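Local atomic coordinates of structural protein ORF273 (Acidianus two-tailed virus, PDB entry 4ART), a protein that is a virion structural protein of an archaeal virus from hot, acidic habitats, with a new fold and marked thermal and acid stability, its precise role being uncertain. Residues F102-D107 / H219-H224; P203-Y208 / A236-Q241. All coordinates share one frame; numbering follows the deposited sequence.

Interaction 1: F102-D107 / H219-H224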
ATOM      1  N   PHE A 102       8.973   9.322  -3.601  1.00 37.03           N
ATOM      2  CA  PHE A 102       8.366  10.173  -4.622  1.00 35.55           C
ATOM      3  C   PHE A 102       8.805   9.701  -6.015  1.00 37.15           C
ATOM      4  O   PHE A 102       7.961   9.431  -6.859  1.00 33.32           O
ATOM      5  CB  PHE A 102       8.780  11.651  -4.397  1.00 37.68           C
ATOM      6  CG  PHE A 102       8.355  12.634  -5.464  1.00 37.47           C
ATOM      7  CD1 PHE A 102       7.007  12.894  -5.699  1.00 38.81           C
ATOM      8  CD2 PHE A 102       9.298  13.360  -6.173  1.00 39.43           C
ATOM      9  CE1 PHE A 102       6.615  13.820  -6.667  1.00 39.04           C
ATOM     10  CE2 PHE A 102       8.901  14.293  -7.140  1.00 41.56           C
ATOM     11  CZ  PHE A 102       7.565  14.518  -7.376  1.00 38.06           C
ATOM     12  N   LEU A 103      10.117   9.542  -6.229  1.00 36.46           N
ATOM     13  CA  LEU A 103      10.661   9.088  -7.524  1.00 35.36           C
ATOM     14  C   LEU A 103      10.207   7.677  -7.854  1.00 40.23           C
ATOM     15  O   LEU A 103       9.822   7.400  -8.989  1.00 39.86           O
ATOM     16  CB  LEU A 103      12.191   9.187  -7.531  1.00 36.71           C
ATOM     17  CG  LEU A 103      12.792  10.583  -7.423  1.00 41.33           C
ATOM     18  CD1 LEU A 103      14.300  10.490  -7.468  1.00 45.97           C
ATOM     19  CD2 LEU A 103      12.261  11.530  -8.517  1.00 38.58           C
ATOM     20  N   PHE A 104      10.166   6.805  -6.840  1.00 39.39           N
ATOM     21  CA  PHE A 104       9.697   5.438  -7.036  1.00 39.10           C
ATOM     22  C   PHE A 104       8.206   5.398  -7.434  1.00 42.72           C
ATOM     23  O   PHE A 104       7.826   4.669  -8.346  1.00 41.60           O
ATOM     24  CB  PHE A 104      10.004   4.567  -5.812  1.00 41.97           C
ATOM     25  CG  PHE A 104       9.492   3.170  -5.957  1.00 42.23           C
ATOM     26  CD1 PHE A 104      10.189   2.235  -6.722  1.00 44.85           C
ATOM     27  CD2 PHE A 104       8.304   2.788  -5.353  1.00 41.58           C
ATOM     28  CE1 PHE A 104       9.683   0.952  -6.913  1.00 45.20           C
ATOM     29  CE2 PHE A 104       7.825   1.488  -5.508  1.00 44.68           C
ATOM     30  CZ  PHE A 104       8.523   0.574  -6.283  1.00 41.89           C
ATOM     31  N   ASP A 105       7.374   6.183  -6.754  1.00 40.40           N
ATOM     32  CA  ASP A 105       5.951   6.286  -7.053  1.00 39.67           C
ATOM     33  C   ASP A 105       5.724   6.823  -8.474  1.00 44.75           C
ATOM     34  O   ASP A 105       4.839   6.332  -9.142  1.00 44.53           O
ATOM     35  CB  ASP A 105       5.240   7.190  -6.030  1.00 42.02           C
ATOM     36  CG  ASP A 105       5.081   6.602  -4.631  1.00 55.63           C
ATOM     37  OD1 ASP A 105       5.609   5.477  -4.386  1.00 55.58           O
ATOM     38  OD2 ASP A 105       4.479   7.282  -3.769  1.00 62.35           O
ATOM     39  N   ILE A 106       6.556   7.796  -8.942  1.00 41.96           N
ATOM     40  CA  ILE A 106       6.523   8.404 -10.296  1.00 42.75           C
ATOM     41  C   ILE A 106       6.798   7.341 -11.361  1.00 49.06           C
ATOM     42  O   ILE A 106       6.074   7.234 -12.349  1.00 48.37           O
ATOM     43  CB  ILE A 106       7.614   9.530 -10.440  1.00 45.73           C
ATOM     44  CG1 ILE A 106       7.292  10.786  -9.643  1.00 45.88           C
ATOM     45  CG2 ILE A 106       7.932   9.880 -11.917  1.00 47.98           C
ATOM     46  CD1 ILE A 106       8.459  11.819  -9.704  1.00 46.02           C
ATOM     47  N   ASP A 107       7.896   6.606 -11.163  1.00 48.29           N
ATOM     48  CA  ASP A 107       8.443   5.627 -12.097  1.00 49.06           C
ATOM     49  C   ASP A 107       7.763   4.237 -12.097  1.00 51.31           C
ATOM     50  O   ASP A 107       7.745   3.567 -13.133  1.00 50.94           O
ATOM     51  CB  ASP A 107       9.985   5.568 -11.931  1.00 53.10           C
ATOM     52  CG  ASP A 107      10.679   6.916 -12.129  1.00 67.19           C
ATOM     53  OD1 ASP A 107      10.276   7.666 -13.061  1.00 69.71           O
ATOM     54  OD2 ASP A 107      11.638   7.215 -11.368  1.00 72.43           O
ATOM     55  N   HIS A 219      12.031  -2.989  -2.747  1.00 27.17           N
ATOM     56  CA  HIS A 219      13.110  -3.444  -1.876  1.00 27.66           C
ATOM     57  C   HIS A 219      14.418  -2.737  -2.231  1.00 30.01           C
ATOM     58  O   HIS A 219      15.151  -2.319  -1.340  1.00 30.28           O
ATOM     59  CB  HIS A 219      13.246  -4.973  -1.950  1.00 29.54           C
ATOM     60  CG  HIS A 219      12.103  -5.724  -1.334  1.00 33.42           C
ATOM     61  ND1 HIS A 219      11.354  -5.193  -0.274  1.00 35.82           N
ATOM     62  CD2 HIS A 219      11.629  -6.956  -1.620  1.00 35.85           C
ATOM     63  CE1 HIS A 219      10.455  -6.114   0.034  1.00 35.51           C
ATOM     64  NE2 HIS A 219      10.578  -7.195  -0.733  1.00 36.01           N
ATOM     65  N   TYR A 220      14.678  -2.543  -3.525  1.00 25.07           N
ATOM     66  CA  TYR A 220      15.868  -1.838  -4.001  1.00 25.29           C
ATOM     67  C   TYR A 220      15.767  -0.300  -3.787  1.00 31.02           C
ATOM     68  O   TYR A 220      16.692   0.293  -3.258  1.00 31.11           O
ATOM     69  CB  TYR A 220      16.145  -2.212  -5.505  1.00 24.79           C
ATOM     70  CG  TYR A 220      17.313  -1.475  -6.119  1.00 29.48           C
ATOM     71  CD1 TYR A 220      18.572  -1.505  -5.526  1.00 31.94           C
ATOM     72  CD2 TYR A 220      17.159  -0.741  -7.288  1.00 30.23           C
ATOM     73  CE1 TYR A 220      19.648  -0.800  -6.077  1.00 32.73           C
ATOM     74  CE2 TYR A 220      18.219  -0.015  -7.833  1.00 33.32           C
ATOM     75  CZ  TYR A 220      19.465  -0.055  -7.229  1.00 40.96           C
ATOM     76  OH  TYR A 220      20.515   0.615  -7.806  1.00 45.51           O
ATOM     77  N   TYR A 221      14.669   0.334  -4.153  1.00 28.86           N
ATOM     78  CA  TYR A 221      14.620   1.795  -4.075  1.00 29.46           C
ATOM     79  C   TYR A 221      14.142   2.381  -2.812  1.00 36.10           C
ATOM     80  O   TYR A 221      14.653   3.428  -2.406  1.00 38.27           O
ATOM     81  CB  TYR A 221      13.754   2.362  -5.200  1.00 29.45           C
ATOM     82  CG  TYR A 221      14.360   2.195  -6.565  1.00 28.60           C
ATOM     83  CD1 TYR A 221      15.466   2.952  -6.956  1.00 30.64           C
ATOM     84  CD2 TYR A 221      13.793   1.331  -7.500  1.00 28.26           C
ATOM     85  CE1 TYR A 221      16.003   2.836  -8.237  1.00 30.63           C
ATOM     86  CE2 TYR A 221      14.317   1.217  -8.793  1.00 28.87           C
ATOM     87  CZ  TYR A 221      15.424   1.969  -9.156  1.00 34.92           C
ATOM     88  OH  TYR A 221      15.954   1.868 -10.432  1.00 31.95           O
ATOM     89  N   VAL A 222      13.118   1.771  -2.216  1.00 31.80           N
ATOM     90  CA  VAL A 222      12.499   2.313  -1.008  1.00 32.84           C
ATOM     91  C   VAL A 222      13.101   1.708   0.270  1.00 37.83           C
ATOM     92  O   VAL A 222      13.354   2.443   1.240  1.00 36.48           O
ATOM     93  CB  VAL A 222      10.931   2.243  -1.082  1.00 35.43           C
ATOM     94  CG1 VAL A 222      10.277   2.867   0.157  1.00 35.25           C
ATOM     95  CG2 VAL A 222      10.426   2.932  -2.348  1.00 33.70           C
ATOM     96  N   ASP A 223      13.372   0.383   0.262  1.00 36.05           N
ATOM     97  CA  ASP A 223      14.033  -0.246   1.414  1.00 36.51           C
ATOM     98  C   ASP A 223      15.549  -0.044   1.343  1.00 40.56           C
ATOM     99  O   ASP A 223      16.243  -0.404   2.298  1.00 41.59           O
ATOM    100  CB  ASP A 223      13.653  -1.731   1.596  1.00 37.02           C
ATOM    101  CG  ASP A 223      12.193  -1.941   1.977  1.00 41.59           C
ATOM    102  OD1 ASP A 223      11.716  -1.253   2.912  1.00 44.53           O
ATOM    103  OD2 ASP A 223      11.535  -2.812   1.356  1.00 37.61           O
ATOM    104  N   HIS A 224      16.057   0.552   0.230  1.00 36.09           N
ATOM    105  CA  HIS A 224      17.474   0.854   0.024  1.00 38.60           C
ATOM    106  C   HIS A 224      18.398  -0.358   0.185  1.00 39.37           C
ATOM    107  O   HIS A 224      19.476  -0.265   0.782  1.00 37.79           O
ATOM    108  CB  HIS A 224      17.938   2.047   0.903  1.00 41.84           C
ATOM    109  CG  HIS A 224      17.215   3.315   0.612  1.00 46.02           C
ATOM    110  ND1 HIS A 224      16.195   3.756   1.449  1.00 48.04           N
ATOM    111  CD2 HIS A 224      17.284   4.130  -0.470  1.00 47.37           C
ATOM    112  CE1 HIS A 224      15.717   4.854   0.879  1.00 47.26           C
ATOM    113  NE2 HIS A 224      16.344   5.119  -0.275  1.00 47.21           N
TER

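Interaction 2: P203-Y208 / A236-Q241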
ATOM      1  N   PRO A 203       3.795 -15.330 -15.022  1.00 36.34           N
ATOM      2  CA  PRO A 203       5.021 -14.519 -15.057  1.00 36.56           C
ATOM      3  C   PRO A 203       4.768 -13.400 -16.074  1.00 41.08           C
ATOM      4  O   PRO A 203       4.515 -13.646 -17.257  1.00 44.59           O
ATOM      5  CB  PRO A 203       6.116 -15.494 -15.497  1.00 39.53           C
ATOM      6  CG  PRO A 203       5.403 -16.630 -16.183  1.00 44.23           C
ATOM      7  CD  PRO A 203       3.912 -16.553 -15.855  1.00 39.53           C
ATOM      8  N   ILE A 204       4.764 -12.183 -15.591  1.00 34.37           N
ATOM      9  CA  ILE A 204       4.480 -11.047 -16.436  1.00 32.31           C
ATOM     10  C   ILE A 204       5.724 -10.213 -16.778  1.00 36.86           C
ATOM     11  O   ILE A 204       5.794  -9.714 -17.893  1.00 36.89           O
ATOM     12  CB  ILE A 204       3.251 -10.228 -15.900  1.00 33.91           C
ATOM     13  CG1 ILE A 204       2.655  -9.287 -16.957  1.00 33.18           C
ATOM     14  CG2 ILE A 204       3.558  -9.477 -14.566  1.00 33.42           C
ATOM     15  CD1 ILE A 204       1.767  -9.967 -18.001  1.00 42.36           C
ATOM     16  N   LEU A 205       6.703 -10.066 -15.857  1.00 32.77           N
ATOM     17  CA  LEU A 205       7.882  -9.208 -16.099  1.00 32.23           C
ATOM     18  C   LEU A 205       9.156  -9.892 -15.674  1.00 37.74           C
ATOM     19  O   LEU A 205       9.302 -10.197 -14.492  1.00 37.09           O
ATOM     20  CB  LEU A 205       7.723  -7.855 -15.345  1.00 31.04           C
ATOM     21  CG  LEU A 205       6.691  -6.864 -15.916  1.00 34.55           C
ATOM     22  CD1 LEU A 205       6.308  -5.820 -14.893  1.00 34.00           C
ATOM     23  CD2 LEU A 205       7.165  -6.238 -17.251  1.00 33.42           C
ATOM     24  N   ALA A 206      10.077 -10.134 -16.627  1.00 34.04           N
ATOM     25  CA  ALA A 206      11.355 -10.826 -16.438  1.00 34.19           C
ATOM     26  C   ALA A 206      11.217 -12.154 -15.624  1.00 37.16           C
ATOM     27  O   ALA A 206      12.058 -12.476 -14.786  1.00 36.45           O
ATOM     28  CB  ALA A 206      12.381  -9.887 -15.823  1.00 34.71           C
ATOM     29  N   GLY A 207      10.131 -12.890 -15.889  1.00 32.71           N
ATOM     30  CA  GLY A 207       9.845 -14.167 -15.250  1.00 32.68           C
ATOM     31  C   GLY A 207       9.148 -14.094 -13.907  1.00 32.79           C
ATOM     32  O   GLY A 207       8.883 -15.128 -13.288  1.00 33.25           O
ATOM     33  N   TYR A 208       8.877 -12.882 -13.428  1.00 26.03           N
ATOM     34  CA  TYR A 208       8.238 -12.673 -12.132  1.00 24.44           C
ATOM     35  C   TYR A 208       6.757 -12.443 -12.274  1.00 27.44           C
ATOM     36  O   TYR A 208       6.294 -11.825 -13.245  1.00 24.57           O
ATOM     37  CB  TYR A 208       8.839 -11.430 -11.453  1.00 24.32           C
ATOM     38  CG  TYR A 208      10.307 -11.574 -11.124  1.00 25.83           C
ATOM     39  CD1 TYR A 208      10.721 -12.302 -10.017  1.00 26.99           C
ATOM     40  CD2 TYR A 208      11.278 -10.936 -11.892  1.00 27.10           C
ATOM     41  CE1 TYR A 208      12.070 -12.460  -9.722  1.00 28.71           C
ATOM     42  CE2 TYR A 208      12.637 -11.050 -11.577  1.00 28.39           C
ATOM     43  CZ  TYR A 208      13.023 -11.799 -10.479  1.00 31.49           C
ATOM     44  OH  TYR A 208      14.347 -11.916 -10.140  1.00 32.26           O
ATOM     45  N   ALA A 236      12.779  -3.536 -14.460  1.00 28.59           N
ATOM     46  CA  ALA A 236      12.714  -2.191 -15.028  1.00 29.57           C
ATOM     47  C   ALA A 236      12.831  -2.259 -16.551  1.00 33.81           C
ATOM     48  O   ALA A 236      11.982  -1.703 -17.246  1.00 32.36           O
ATOM     49  CB  ALA A 236      13.847  -1.318 -14.479  1.00 30.77           C
ATOM     50  N   HIS A 237      13.856  -2.976 -17.062  1.00 30.13           N
ATOM     51  CA  HIS A 237      14.097  -3.139 -18.485  1.00 31.54           C
ATOM     52  C   HIS A 237      12.888  -3.735 -19.188  1.00 36.99           C
ATOM     53  O   HIS A 237      12.476  -3.193 -20.205  1.00 36.38           O
ATOM     54  CB  HIS A 237      15.355  -3.995 -18.739  1.00 33.17           C
ATOM     55  CG  HIS A 237      16.629  -3.237 -18.565  1.00 37.82           C
ATOM     56  ND1 HIS A 237      17.732  -3.783 -17.913  1.00 41.02           N
ATOM     57  CD2 HIS A 237      17.028  -2.112 -19.198  1.00 38.88           C
ATOM     58  CE1 HIS A 237      18.676  -2.868 -17.993  1.00 40.15           C
ATOM     59  NE2 HIS A 237      18.312  -1.866 -18.797  1.00 39.67           N
ATOM     60  N   ALA A 238      12.303  -4.826 -18.623  1.00 33.76           N
ATOM     61  CA  ALA A 238      11.130  -5.497 -19.188  1.00 33.20           C
ATOM     62  C   ALA A 238       9.904  -4.592 -19.135  1.00 37.49           C
ATOM     63  O   ALA A 238       9.180  -4.500 -20.112  1.00 39.30           O
ATOM     64  CB  ALA A 238      10.856  -6.811 -18.464  1.00 33.03           C
ATOM     65  N   TYR A 239       9.689  -3.915 -18.003  1.00 32.79           N
ATOM     66  CA  TYR A 239       8.584  -2.998 -17.803  1.00 31.59           C
ATOM     67  C   TYR A 239       8.586  -1.851 -18.838  1.00 38.36           C
ATOM     68  O   TYR A 239       7.543  -1.580 -19.425  1.00 39.37           O
ATOM     69  CB  TYR A 239       8.581  -2.467 -16.364  1.00 33.15           C
ATOM     70  CG  TYR A 239       7.578  -1.365 -16.143  1.00 36.63           C
ATOM     71  CD1 TYR A 239       6.213  -1.641 -16.077  1.00 39.05           C
ATOM     72  CD2 TYR A 239       7.974  -0.035 -16.125  1.00 39.16           C
ATOM     73  CE1 TYR A 239       5.272  -0.618 -15.949  1.00 42.49           C
ATOM     74  CE2 TYR A 239       7.049   0.994 -15.956  1.00 41.07           C
ATOM     75  CZ  TYR A 239       5.696   0.698 -15.851  1.00 50.60           C
ATOM     76  OH  TYR A 239       4.760   1.704 -15.700  1.00 52.92           O
ATOM     77  N   LEU A 240       9.745  -1.181 -19.046  1.00 34.15           N
ATOM     78  CA  LEU A 240       9.911  -0.070 -19.998  1.00 34.29           C
ATOM     79  C   LEU A 240       9.670  -0.472 -21.455  1.00 41.20           C
ATOM     80  O   LEU A 240       9.167   0.333 -22.244  1.00 41.84           O
ATOM     81  CB  LEU A 240      11.288   0.581 -19.836  1.00 34.54           C
ATOM     82  CG  LEU A 240      11.516   1.299 -18.479  1.00 39.03           C
ATOM     83  CD1 LEU A 240      12.903   1.895 -18.416  1.00 41.69           C
ATOM     84  CD2 LEU A 240      10.441   2.384 -18.194  1.00 38.42           C
ATOM     85  N   GLN A 241      10.006  -1.722 -21.796  1.00 39.55           N
ATOM     86  CA  GLN A 241       9.802  -2.282 -23.129  1.00 40.42           C
ATOM     87  C   GLN A 241       8.363  -2.750 -23.390  1.00 46.65           C
ATOM     88  O   GLN A 241       7.759  -2.351 -24.387  1.00 48.96           O
ATOM     89  CB  GLN A 241      10.763  -3.465 -23.387  1.00 42.37           C
ATOM     90  CG  GLN A 241      12.243  -3.120 -23.410  1.00 58.57           C
ATOM     91  CD  GLN A 241      12.627  -2.233 -24.560  1.00 70.18           C
ATOM     92  OE1 GLN A 241      12.613  -2.650 -25.731  1.00 69.38           O
ATOM     93  NE2 GLN A 241      13.001  -0.995 -24.238  1.00 42.76           N
TER

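Interaction 1: F102-D107 / H219-H224
Phe-104 on helix 99-108 meets Tyr-221 of helix 210-221 and the next residue, Val-222, in a small apolar contact near the protein surface. Only 130 Å² is buried between the segments, and the nearest CA atoms, of Phe-104 and Tyr-221, are 6.8 Å apart. The contact is therefore made by side chains, all three of which leave the backbone toward the opposing segment. With CG anti to the backbone N (chi1 178°), the Phe-104 ring reaches across the gap and divides its two ortho carbons between the partners. Phe-104 CD1 lies 3.8 Å from Tyr-221 CD2 and also touches Tyr-221 CB, whereas Phe-104 CD2 lies 3.7 Å from Val-222 CG2. That methyl also contacts Phe-104 CG; it and Tyr-221 approach from the same side of the Phe-104 ring plane, each side chain crossing that of Phe-104 at about a right angle. Tyr-220 CD2 sits 3.6 Å above the centre of the Tyr-221 ring, which probably restricts the turning of that ring.

The turn that carries Val-222 is bridged by a nearly straight bond (166°) from His-219 ND1 to Asp-223 OD2, 2.9 Å long and in the imidazole plane. His-219 NE2 is bonded in turn to Glu-195 of the second subunit, so the same helix also takes part in the dimer. The result is a small surface apolar cluster that joins helix 99-108, which packs on strands 139-146 and 154-161 through Phe-102 and Ile-106, to helix 210-221 and the turn after it.

Interaction 2: P203-Y208 / A236-Q241
Leu-205, in the loop between helices 188-201 and 210-221, carries the contact with helix 229-242. Its CB leaves the backbone toward that helix, and chi1 of -72° sets CG beside the backbone N. From CG the two methyls part: Leu-205 CD1 approaches the Tyr-239 ring obliquely, while CD2 settles against the helix backbone, 3.5 Å from Tyr-239 N and 3.6 Å from Tyr-239 CA. Leu-205 CD2 also lies 3.9 Å from Ala-238 CB. The short alanine side chain lets the loop come close, with 5.8 Å between Leu-205 CA and Ala-238 CA. Ala-206 adds a looser methyl contact, its CB 4.3 Å from Ala-238 CB.

The loop's shape comes from a type I' turn, Leu-205 to Tyr-208, in which Ala-206 and Gly-207 both have positive phi. A classic beta bulge adjoins it: Tyr-208 O accepts from both Ile-204 N and Leu-205 N. Tyr-208 also touches Asp-231 and Ile-235 of helix 229-242. Methyls pack on methyls and on backbone atoms of loop and helix without a shared polar bond, implying that attraction between these segments comes from van der Waals contact and burial of apolar surface.

From the N terminus, the chain first supplies 102-107, on helix 99-108, and then runs through strands and helices to 203-208, after helix 188-201. Helix 210-221 follows, and 219-224 closes interaction 1 across a span of 111 intervening residues. Helix 229-242 then brings 236-241 back to 203-208, closing interaction 2 over 27 residues. The four segments alternate, so the two loops cross, sharing 203-224, which includes helix 210-221. Their centres are about 17 Å apart, yet they touch where Asp-107 O packs 3.9 Å from Tyr-239 CE2. Interaction 1 ties helix 210-221 and the turn after it to helix 99-108; interaction 2 ties helix 229-242 to the loop before helix 210-221.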